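Local coordinates for ESX secretion system protein YukD (Bacillus subtilis, PDB 2BPS), which is required for secretion of YukE and is probably a component or regulator of the ESX/ESAT-6-like secretion system, at residues A[27-32]-A[68-73]; A[49-54]-A[58-63]; A[9-14]-A[38-43]. All coordinates share one frame; numbering follows the deposited sequence.

From the N terminus, the chain leaves strand 4-10 through segment 9-14. After strand 18-24 it passes 27-32, runs along helix 31-39 and enters 38-43. There interaction 3 closes the first loop, tying the end of strand 4-10 to the exit of the helix. Segments 49-54 and 58-63 then pair directly as the short hairpin of interaction 2. Interaction 1 closes last, when 68-73 meets 27-32 at the helix entrance. The hairpin falls wholly within that long loop. Interactions 1 and 3 cross along the chain and sit at the two ends of one helix, with V32 packed on I9. Interactions 2 and 3 follow in series.

Interaction 1 of 3, residues A[27-32]-A[68-73]; sequences HPVKKV and SDCGIT
V29 meets C70 and I72 through one methyl group, and the contact is small and apolar. From CB the side chain of V29 forks. CG1 lies anti to the backbone N (chi1 169°). This branch turns from 68-73 to strand 51-54, where V29 CG1 packs on I52 CG1. The other branch, CG2, lies beside the backbone N and does the touching. V29 CG2 is 4.0 Å from C70 SG. On the I72 side, V29 CG2 comes to 4.3 Å from I72 CD1.

C70 directs its CB at the 27-32 segment. Its sulfur also packs against the F61 ring. I72 reaches across with an extended chain. Its CG1 and CD1 run out in line (chi2 173°), and the terminal methyl arrives next to V29. The I72 side chain also packs on I5, V54 and L78.

The fold is the ubiquitin-like beta-grasp, in which a helix lies across a mixed sheet. V29 stands at the entrance of helix 31-39. Residues 68-70 form a short 3-10 segment in the connection between strands 59-62 and 77-80, and G71 N bonds back to S68 O at 2.8 Å. G71 then turns the chain with a positive phi. Two residues on, T73 OG1 donates to G71 O at 3.0 Å, reaching the carbonyl from above its plane.

The two segments are also fastened indirectly by backbone hydrogen bonds to neighbouring loop residues. H27 pairs with L67, V29 with C65, and S68 with D25. Beyond V29, V32 continues the apolar face of the helix onto I7, I9 and L78.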
loop_
_atom_site.group_PDB
_atom_site.type_symbol
_atom_site.label_atom_id
_atom_site.label_comp_id
_atom_site.label_asym_id
_atom_site.label_seq_id
_atom_site.Cartn_x
_atom_site.Cartn_y
_atom_site.Cartn_z
ATOM N N HIS A 27 2.305 -7.381 -7.837
ATOM C CA HIS A 27 2.991 -7.356 -6.567
ATOM C C HIS A 27 2.024 -7.585 -5.420
ATOM O O HIS A 27 0.827 -7.287 -5.530
ATOM C CB HIS A 27 3.664 -6.011 -6.356
ATOM C CG HIS A 27 5.026 -5.914 -6.952
ATOM N ND1 HIS A 27 5.346 -4.991 -7.924
ATOM C CD2 HIS A 27 6.165 -6.597 -6.687
ATOM C CE1 HIS A 27 6.626 -5.107 -8.231
ATOM N NE2 HIS A 27 7.143 -6.073 -7.494
ATOM N N PRO A 28 2.534 -8.135 -4.298
ATOM C CA PRO A 28 1.729 -8.405 -3.101
ATOM C C PRO A 28 1.440 -7.074 -2.415
ATOM O O PRO A 28 2.325 -6.219 -2.310
ATOM C CB PRO A 28 2.651 -9.268 -2.241
ATOM C CG PRO A 28 3.565 -9.908 -3.238
ATOM C CD PRO A 28 3.856 -8.777 -4.183
ATOM N N VAL A 29 0.213 -6.894 -1.948
ATOM C CA VAL A 29 -0.149 -5.662 -1.263
ATOM C C VAL A 29 0.998 -5.246 -0.340
ATOM O O VAL A 29 1.249 -4.063 -0.109
ATOM C CB VAL A 29 -1.436 -5.872 -0.450
ATOM C CG1 VAL A 29 -1.680 -4.695 0.476
ATOM C CG2 VAL A 29 -2.608 -6.037 -1.401
ATOM N N LYS A 30 1.709 -6.246 0.154
ATOM C CA LYS A 30 2.834 -6.055 1.049
ATOM C C LYS A 30 3.958 -5.188 0.473
ATOM O O LYS A 30 4.566 -4.399 1.202
ATOM C CB LYS A 30 3.370 -7.431 1.439
ATOM C CG LYS A 30 4.649 -7.429 2.239
ATOM C CD LYS A 30 4.974 -8.836 2.731
ATOM C CE LYS A 30 4.990 -9.838 1.587
ATOM N NZ LYS A 30 5.268 -11.205 2.086
ATOM N N LYS A 31 4.233 -5.325 -0.825
ATOM C CA LYS A 31 5.308 -4.551 -1.456
ATOM C C LYS A 31 5.199 -3.067 -1.162
ATOM O O LYS A 31 6.206 -2.392 -0.970
ATOM C CB LYS A 31 5.312 -4.735 -2.973
ATOM C CG LYS A 31 6.575 -5.381 -3.538
ATOM C CD LYS A 31 7.854 -4.736 -3.027
ATOM C CE LYS A 31 9.082 -5.494 -3.536
ATOM N NZ LYS A 31 10.334 -5.074 -2.833
ATOM N N VAL A 32 3.973 -2.560 -1.162
ATOM C CA VAL A 32 3.735 -1.158 -0.874
ATOM C C VAL A 32 4.378 -0.793 0.465
ATOM O O VAL A 32 4.861 0.326 0.648
ATOM C CB VAL A 32 2.213 -0.850 -0.803
ATOM C CG1 VAL A 32 1.972 0.432 -0.025
ATOM C CG2 VAL A 32 1.646 -0.703 -2.199
ATOM N N SER A 68 -3.563 -6.930 -8.034
ATOM C CA SER A 68 -4.539 -7.093 -9.108
ATOM C C SER A 68 -5.755 -7.839 -8.553
ATOM O O SER A 68 -6.901 -7.436 -8.767
ATOM C CB SER A 68 -3.923 -7.891 -10.253
ATOM O OG SER A 68 -3.523 -9.181 -9.812
ATOM N N ASP A 69 -5.490 -8.926 -7.830
ATOM C CA ASP A 69 -6.536 -9.748 -7.217
ATOM C C ASP A 69 -7.403 -8.955 -6.217
ATOM O O ASP A 69 -8.443 -9.439 -5.760
ATOM C CB ASP A 69 -5.909 -10.960 -6.499
ATOM C CG ASP A 69 -5.287 -11.970 -7.466
ATOM O OD1 ASP A 69 -5.176 -11.642 -8.669
ATOM O OD2 ASP A 69 -4.897 -13.077 -7.018
ATOM N N CYS A 70 -6.976 -7.743 -5.876
ATOM C CA CYS A 70 -7.722 -6.918 -4.943
ATOM C C CYS A 70 -8.421 -5.795 -5.671
ATOM O O CYS A 70 -8.996 -4.906 -5.048
ATOM C CB CYS A 70 -6.785 -6.349 -3.893
ATOM S SG CYS A 70 -5.984 -7.635 -2.954
ATOM N N GLY A 71 -8.369 -5.842 -6.998
ATOM C CA GLY A 71 -9.011 -4.817 -7.799
ATOM C C GLY A 71 -8.434 -3.439 -7.548
ATOM O O GLY A 71 -9.021 -2.436 -7.928
ATOM N N ILE A 72 -7.278 -3.390 -6.900
ATOM C CA ILE A 72 -6.620 -2.130 -6.608
ATOM C C ILE A 72 -6.075 -1.519 -7.902
ATOM O O ILE A 72 -5.276 -2.137 -8.599
ATOM C CB ILE A 72 -5.502 -2.373 -5.573
ATOM C CG1 ILE A 72 -6.158 -2.672 -4.222
ATOM C CG2 ILE A 72 -4.555 -1.183 -5.501
ATOM C CD1 ILE A 72 -5.212 -3.090 -3.141
ATOM N N THR A 73 -6.524 -0.308 -8.224
ATOM C CA THR A 73 -6.109 0.380 -9.454
ATOM C C THR A 73 -5.758 1.831 -9.225
ATOM O O THR A 73 -5.860 2.336 -8.109
ATOM C CB THR A 73 -7.224 0.394 -10.492
ATOM O OG1 THR A 73 -8.309 -0.402 -10.010
ATOM C CG2 THR A 73 -6.720 -0.133 -11.835
#

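Interaction 2 of 3, residues A[49-54]-A[58-63]; sequences GHWIRV and DKVFSG
I52 and F61 form a hydrogen-bonded antiparallel pair at the centre of the hairpin. F61 N donates to I52 O at 2.8 Å, and I52 N returns an almost straight bond to F61 O at 3.2 Å. Both donors lie in the carbonyl plane. Nearer the turn, V54 N donates to K59 O at 2.8 Å, tilted somewhat from that plane. D58 and K59 both face V54, which makes a G1 beta bulge, and D58 adopts left-handed backbone angles there.

R53 carries the charge. Its chain is extended from CG to NE and runs alongside D58. R53 NH1 meets D58 OD1 at 3.5 Å, a weak hydrogen bond within a salt bridge. The carboxylate comes to the edge of the guanidinium, with the two planes 56° apart. The stronger partner is E79, which forms a salt bridge with R53 NH2, so the arginine is shared between both flanks of its strand.

W51, R53, V60 and S62 lie on one face of the sheet. The W51 indole meets S62 obliquely, with W51 CZ3 3.6 Å from S62 CB. Its placement follows from chi1 -59°, which sets CG beside the backbone N. W51 CE3 also touches V60 CG1 at 4.0 Å. V60 CG2 packs on R53 CB, the two side chains crossing at about a right angle. On the other face, V54 CG2 reaches the F61 ring at CE1, 3.7 Å away.

Strand 59-62 is outermost in the sheet. Strand 51-54 lies between it and strand 77-80. R53 has backbone hydrogen bonds with E79 of that strand, and W51 with L81 just past its end. I52 and V54 pack on L78, and I52 also reaches I33 of helix 31-39.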
loop_
_atom_site.group_PDB
_atom_site.type_symbol
_atom_site.label_atom_id
_atom_site.label_comp_id
_atom_site.label_asym_id
_atom_site.label_seq_id
_atom_site.Cartn_x
_atom_site.Cartn_y
_atom_site.Cartn_z
ATOM N N GLY A 49 1.354 -8.451 10.331
ATOM C CA GLY A 49 0.087 -8.711 9.680
ATOM C C GLY A 49 0.042 -8.064 8.315
ATOM O O GLY A 49 -0.540 -8.608 7.375
ATOM N N HIS A 50 0.670 -6.898 8.208
ATOM C CA HIS A 50 0.707 -6.150 6.960
ATOM C C HIS A 50 -0.693 -5.941 6.384
ATOM O O HIS A 50 -0.992 -6.369 5.273
ATOM C CB HIS A 50 1.584 -6.875 5.936
ATOM C CG HIS A 50 3.026 -6.967 6.332
ATOM N ND1 HIS A 50 3.691 -5.939 6.966
ATOM C CD2 HIS A 50 3.943 -7.947 6.143
ATOM C CE1 HIS A 50 4.955 -6.280 7.151
ATOM N NE2 HIS A 50 5.133 -7.493 6.659
ATOM N N TRP A 51 -1.555 -5.275 7.142
ATOM C CA TRP A 51 -2.910 -5.034 6.674
ATOM C C TRP A 51 -3.066 -3.639 6.074
ATOM O O TRP A 51 -2.565 -2.641 6.613
ATOM C CB TRP A 51 -3.920 -5.247 7.812
ATOM C CG TRP A 51 -3.875 -6.634 8.383
ATOM C CD1 TRP A 51 -3.118 -7.060 9.438
ATOM C CD2 TRP A 51 -4.562 -7.793 7.892
ATOM N NE1 TRP A 51 -3.288 -8.412 9.632
ATOM C CE2 TRP A 51 -4.167 -8.887 8.697
ATOM C CE3 TRP A 51 -5.468 -8.015 6.849
ATOM C CZ2 TRP A 51 -4.649 -10.184 8.492
ATOM C CZ3 TRP A 51 -5.948 -9.309 6.644
ATOM C CH2 TRP A 51 -5.536 -10.375 7.463
ATOM N N ILE A 52 -3.761 -3.599 4.939
ATOM C CA ILE A 52 -4.025 -2.376 4.190
ATOM C C ILE A 52 -5.514 -2.127 4.051
ATOM O O ILE A 52 -6.310 -3.055 3.922
ATOM C CB ILE A 52 -3.420 -2.451 2.754
ATOM C CG1 ILE A 52 -1.959 -2.024 2.783
ATOM C CG2 ILE A 52 -4.211 -1.589 1.783
ATOM C CD1 ILE A 52 -1.074 -2.977 3.518
ATOM N N ARG A 53 -5.875 -0.856 4.065
ATOM C CA ARG A 53 -7.261 -0.451 3.916
ATOM C C ARG A 53 -7.345 0.436 2.701
ATOM O O ARG A 53 -6.643 1.438 2.633
ATOM C CB ARG A 53 -7.705 0.353 5.126
ATOM C CG ARG A 53 -9.056 0.973 4.952
ATOM C CD ARG A 53 -9.317 2.048 5.991
ATOM N NE ARG A 53 -10.620 2.655 5.746
ATOM C CZ ARG A 53 -10.905 3.934 5.950
ATOM N NH1 ARG A 53 -12.122 4.387 5.687
ATOM N NH2 ARG A 53 -9.973 4.759 6.413
ATOM N N VAL A 54 -8.170 0.075 1.725
ATOM C CA VAL A 54 -8.306 0.941 0.566
ATOM C C VAL A 54 -9.362 1.944 0.953
ATOM O O VAL A 54 -10.555 1.685 0.868
ATOM C CB VAL A 54 -8.749 0.203 -0.679
ATOM C CG1 VAL A 54 -8.930 1.197 -1.816
ATOM C CG2 VAL A 54 -7.711 -0.836 -1.045
ATOM N N ASP A 58 -13.203 1.615 1.300
ATOM C CA ASP A 58 -13.505 1.062 2.607
ATOM C C ASP A 58 -13.426 -0.469 2.680
ATOM O O ASP A 58 -14.368 -1.134 3.114
ATOM C CB ASP A 58 -14.892 1.512 3.030
ATOM C CG ASP A 58 -14.862 2.326 4.281
ATOM O OD1 ASP A 58 -14.377 1.791 5.300
ATOM O OD2 ASP A 58 -15.311 3.492 4.244
ATOM N N LYS A 59 -12.312 -1.030 2.233
ATOM C CA LYS A 59 -12.121 -2.468 2.300
ATOM C C LYS A 59 -10.668 -2.785 2.684
ATOM O O LYS A 59 -9.727 -2.165 2.186
ATOM C CB LYS A 59 -12.498 -3.128 0.969
ATOM C CG LYS A 59 -12.252 -4.635 0.966
ATOM C CD LYS A 59 -13.065 -5.339 -0.095
ATOM C CE LYS A 59 -12.830 -6.848 -0.059
ATOM N NZ LYS A 59 -13.852 -7.613 -0.846
ATOM N N VAL A 60 -10.487 -3.739 3.588
ATOM C CA VAL A 60 -9.152 -4.108 4.028
ATOM C C VAL A 60 -8.657 -5.388 3.340
ATOM O O VAL A 60 -9.437 -6.306 3.088
ATOM C CB VAL A 60 -9.121 -4.284 5.557
ATOM C CG1 VAL A 60 -7.852 -4.982 5.975
ATOM C CG2 VAL A 60 -9.205 -2.926 6.233
ATOM N N PHE A 61 -7.363 -5.436 3.026
ATOM C CA PHE A 61 -6.792 -6.596 2.369
ATOM C C PHE A 61 -5.581 -7.134 3.099
ATOM O O PHE A 61 -4.826 -6.369 3.711
ATOM C CB PHE A 61 -6.393 -6.253 0.945
ATOM C CG PHE A 61 -7.547 -5.920 0.066
ATOM C CD1 PHE A 61 -8.002 -4.617 -0.036
ATOM C CD2 PHE A 61 -8.205 -6.922 -0.644
ATOM C CE1 PHE A 61 -9.093 -4.309 -0.829
ATOM C CE2 PHE A 61 -9.301 -6.628 -1.442
ATOM C CZ PHE A 61 -9.747 -5.314 -1.534
ATOM N N SER A 62 -5.399 -8.457 3.033
ATOM C CA SER A 62 -4.254 -9.088 3.683
ATOM C C SER A 62 -3.032 -8.665 2.893
ATOM O O SER A 62 -3.077 -8.605 1.664
ATOM C CB SER A 62 -4.370 -10.618 3.674
ATOM O OG SER A 62 -3.262 -11.206 4.345
ATOM N N GLY A 63 -1.943 -8.368 3.595
ATOM C CA GLY A 63 -0.735 -7.930 2.920
ATOM C C GLY A 63 -0.167 -8.967 1.979
ATOM O O GLY A 63 0.791 -8.707 1.251
#

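Interaction 3 of 3, residues A[9-14]-A[38-43]; sequences IDLKHY and QAQSVS
L11 and Q40 touch through aliphatic carbons. L11 CD1 lies 4.1 Å from Q40 CB and comes about as near to CG, where the two side chains cross at a slant. L11 arrives there with CG beside its backbone N (chi1 -64°) and CD1 stretched onward (chi2 170°). The second apolar contact is looser. V42 CG2 approaches the Y14 ring obliquely, 4.4 Å from Y14 CD2.

W37 of helix 31-39 links the two contacts. It touches L11 and V42 and stacks edge-to-face with Y14. In this ubiquitin-like beta-grasp fold the contact joins the turn after strand 4-10 to the chain leaving the helix. L11 also packs on I80 of the last strand, and Q40 rests on S17 and F19.

Hydrogen bonds shape each segment separately. L11 to Y14 is a type I beta turn, closed by Y14 N to L11 O at 2.9 Å. On the helix side, S41 is the centre of an inverse gamma turn, with a weak bond from V42 N to Q40 O at 3.1 Å.

Polar ends reach out to other parts of the fold. Y14 OH is hydrogen-bonded to L81 O and to R47 N, which holds the ring between the C terminus and the loop after the helix. D10 makes a salt bridge with R77.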
loop_
_atom_site.group_PDB
_atom_site.type_symbol
_atom_site.label_atom_id
_atom_site.label_comp_id
_atom_site.label_asym_id
_atom_site.label_seq_id
_atom_site.Cartn_x
_atom_site.Cartn_y
_atom_site.Cartn_z
ATOM N N ILE A 9 -0.025 6.100 -1.146
ATOM C CA ILE A 9 0.192 5.419 0.113
ATOM C C ILE A 9 0.078 6.425 1.253
ATOM O O ILE A 9 0.707 7.486 1.228
ATOM C CB ILE A 9 1.554 4.748 0.138
ATOM C CG1 ILE A 9 1.748 3.938 -1.153
ATOM C CG2 ILE A 9 1.663 3.861 1.361
ATOM C CD1 ILE A 9 0.605 2.982 -1.507
ATOM N N ASP A 10 -0.738 6.085 2.247
ATOM C CA ASP A 10 -0.977 6.952 3.391
ATOM C C ASP A 10 -0.475 6.345 4.707
ATOM O O ASP A 10 -1.003 5.351 5.187
ATOM C CB ASP A 10 -2.477 7.248 3.474
ATOM C CG ASP A 10 -2.821 8.304 4.508
ATOM O OD1 ASP A 10 -3.930 8.875 4.405
ATOM O OD2 ASP A 10 -2.001 8.563 5.424
ATOM N N LEU A 11 0.557 6.956 5.282
ATOM C CA LEU A 11 1.125 6.493 6.542
ATOM C C LEU A 11 0.486 7.230 7.720
ATOM O O LEU A 11 1.166 7.631 8.669
ATOM C CB LEU A 11 2.639 6.716 6.549
ATOM C CG LEU A 11 3.412 5.919 5.497
ATOM C CD1 LEU A 11 4.844 6.396 5.446
ATOM C CD2 LEU A 11 3.352 4.441 5.828
ATOM N N LYS A 12 -0.828 7.401 7.649
ATOM C CA LYS A 12 -1.586 8.072 8.697
ATOM C C LYS A 12 -1.244 7.505 10.083
ATOM O O LYS A 12 -0.976 8.255 11.016
ATOM C CB LYS A 12 -3.084 7.904 8.412
ATOM C CG LYS A 12 -4.013 8.545 9.423
ATOM C CD LYS A 12 -5.484 8.164 9.170
ATOM C CE LYS A 12 -6.025 8.679 7.819
ATOM N NZ LYS A 12 -6.121 10.179 7.705
ATOM N N HIS A 13 -1.249 6.176 10.191
ATOM C CA HIS A 13 -0.973 5.469 11.444
ATOM C C HIS A 13 0.500 5.397 11.820
ATOM O O HIS A 13 0.900 4.554 12.626
ATOM C CB HIS A 13 -1.531 4.040 11.378
ATOM C CG HIS A 13 -3.004 3.978 11.136
ATOM N ND1 HIS A 13 -3.637 2.840 10.681
ATOM C CD2 HIS A 13 -3.967 4.923 11.253
ATOM C CE1 HIS A 13 -4.924 3.090 10.521
ATOM N NE2 HIS A 13 -5.150 4.347 10.861
ATOM N N TYR A 14 1.320 6.253 11.226
ATOM C CA TYR A 14 2.738 6.255 11.547
ATOM C C TYR A 14 3.242 7.696 11.597
ATOM O O TYR A 14 2.705 8.498 12.361
ATOM C CB TYR A 14 3.504 5.413 10.529
ATOM C CG TYR A 14 3.109 3.951 10.567
ATOM C CD1 TYR A 14 1.931 3.502 9.966
ATOM C CD2 TYR A 14 3.882 3.025 11.250
ATOM C CE1 TYR A 14 1.535 2.157 10.054
ATOM C CE2 TYR A 14 3.497 1.680 11.343
ATOM C CZ TYR A 14 2.323 1.261 10.746
ATOM O OH TYR A 14 1.929 -0.046 10.862
ATOM N N GLN A 38 11.367 2.200 2.860
ATOM C CA GLN A 38 12.602 2.602 2.183
ATOM C C GLN A 38 12.509 4.101 1.876
ATOM O O GLN A 38 13.357 4.884 2.275
ATOM C CB GLN A 38 12.794 1.821 0.865
ATOM C CG GLN A 38 13.131 0.316 1.003
ATOM C CD GLN A 38 13.290 -0.439 -0.354
ATOM O OE1 GLN A 38 13.982 0.024 -1.268
ATOM N NE2 GLN A 38 12.660 -1.612 -0.464
ATOM N N ALA A 39 11.447 4.493 1.189
ATOM C CA ALA A 39 11.233 5.884 0.794
ATOM C C ALA A 39 11.061 6.938 1.897
ATOM O O ALA A 39 11.612 8.034 1.790
ATOM C CB ALA A 39 10.042 5.956 -0.162
ATOM N N GLN A 40 10.297 6.627 2.942
ATOM C CA GLN A 40 10.050 7.597 4.004
ATOM C C GLN A 40 10.870 7.417 5.269
ATOM O O GLN A 40 11.504 6.381 5.480
ATOM C CB GLN A 40 8.562 7.619 4.362
ATOM C CG GLN A 40 7.849 8.937 4.021
ATOM C CD GLN A 40 7.616 9.149 2.519
ATOM O OE1 GLN A 40 8.539 9.070 1.704
ATOM N NE2 GLN A 40 6.371 9.436 2.158
ATOM N N SER A 41 10.849 8.453 6.106
ATOM C CA SER A 41 11.589 8.466 7.368
ATOM C C SER A 41 10.726 7.889 8.471
ATOM O O SER A 41 10.424 8.558 9.464
ATOM C CB SER A 41 11.971 9.898 7.737
ATOM O OG SER A 41 12.652 10.533 6.671
ATOM N N VAL A 42 10.338 6.638 8.300
ATOM C CA VAL A 42 9.471 5.996 9.262
ATOM C C VAL A 42 10.207 5.277 10.388
ATOM O O VAL A 42 10.539 4.092 10.304
ATOM C CB VAL A 42 8.529 5.049 8.524
ATOM C CG1 VAL A 42 9.333 4.151 7.626
ATOM C CG2 VAL A 42 7.700 4.269 9.492
ATOM N N SER A 43 10.462 6.026 11.451
ATOM C CA SER A 43 11.134 5.497 12.625
ATOM C C SER A 43 10.047 4.800 13.427
ATOM O O SER A 43 9.596 5.335 14.443
ATOM C CB SER A 43 11.726 6.659 13.440
ATOM O OG SER A 43 12.388 6.219 14.619
#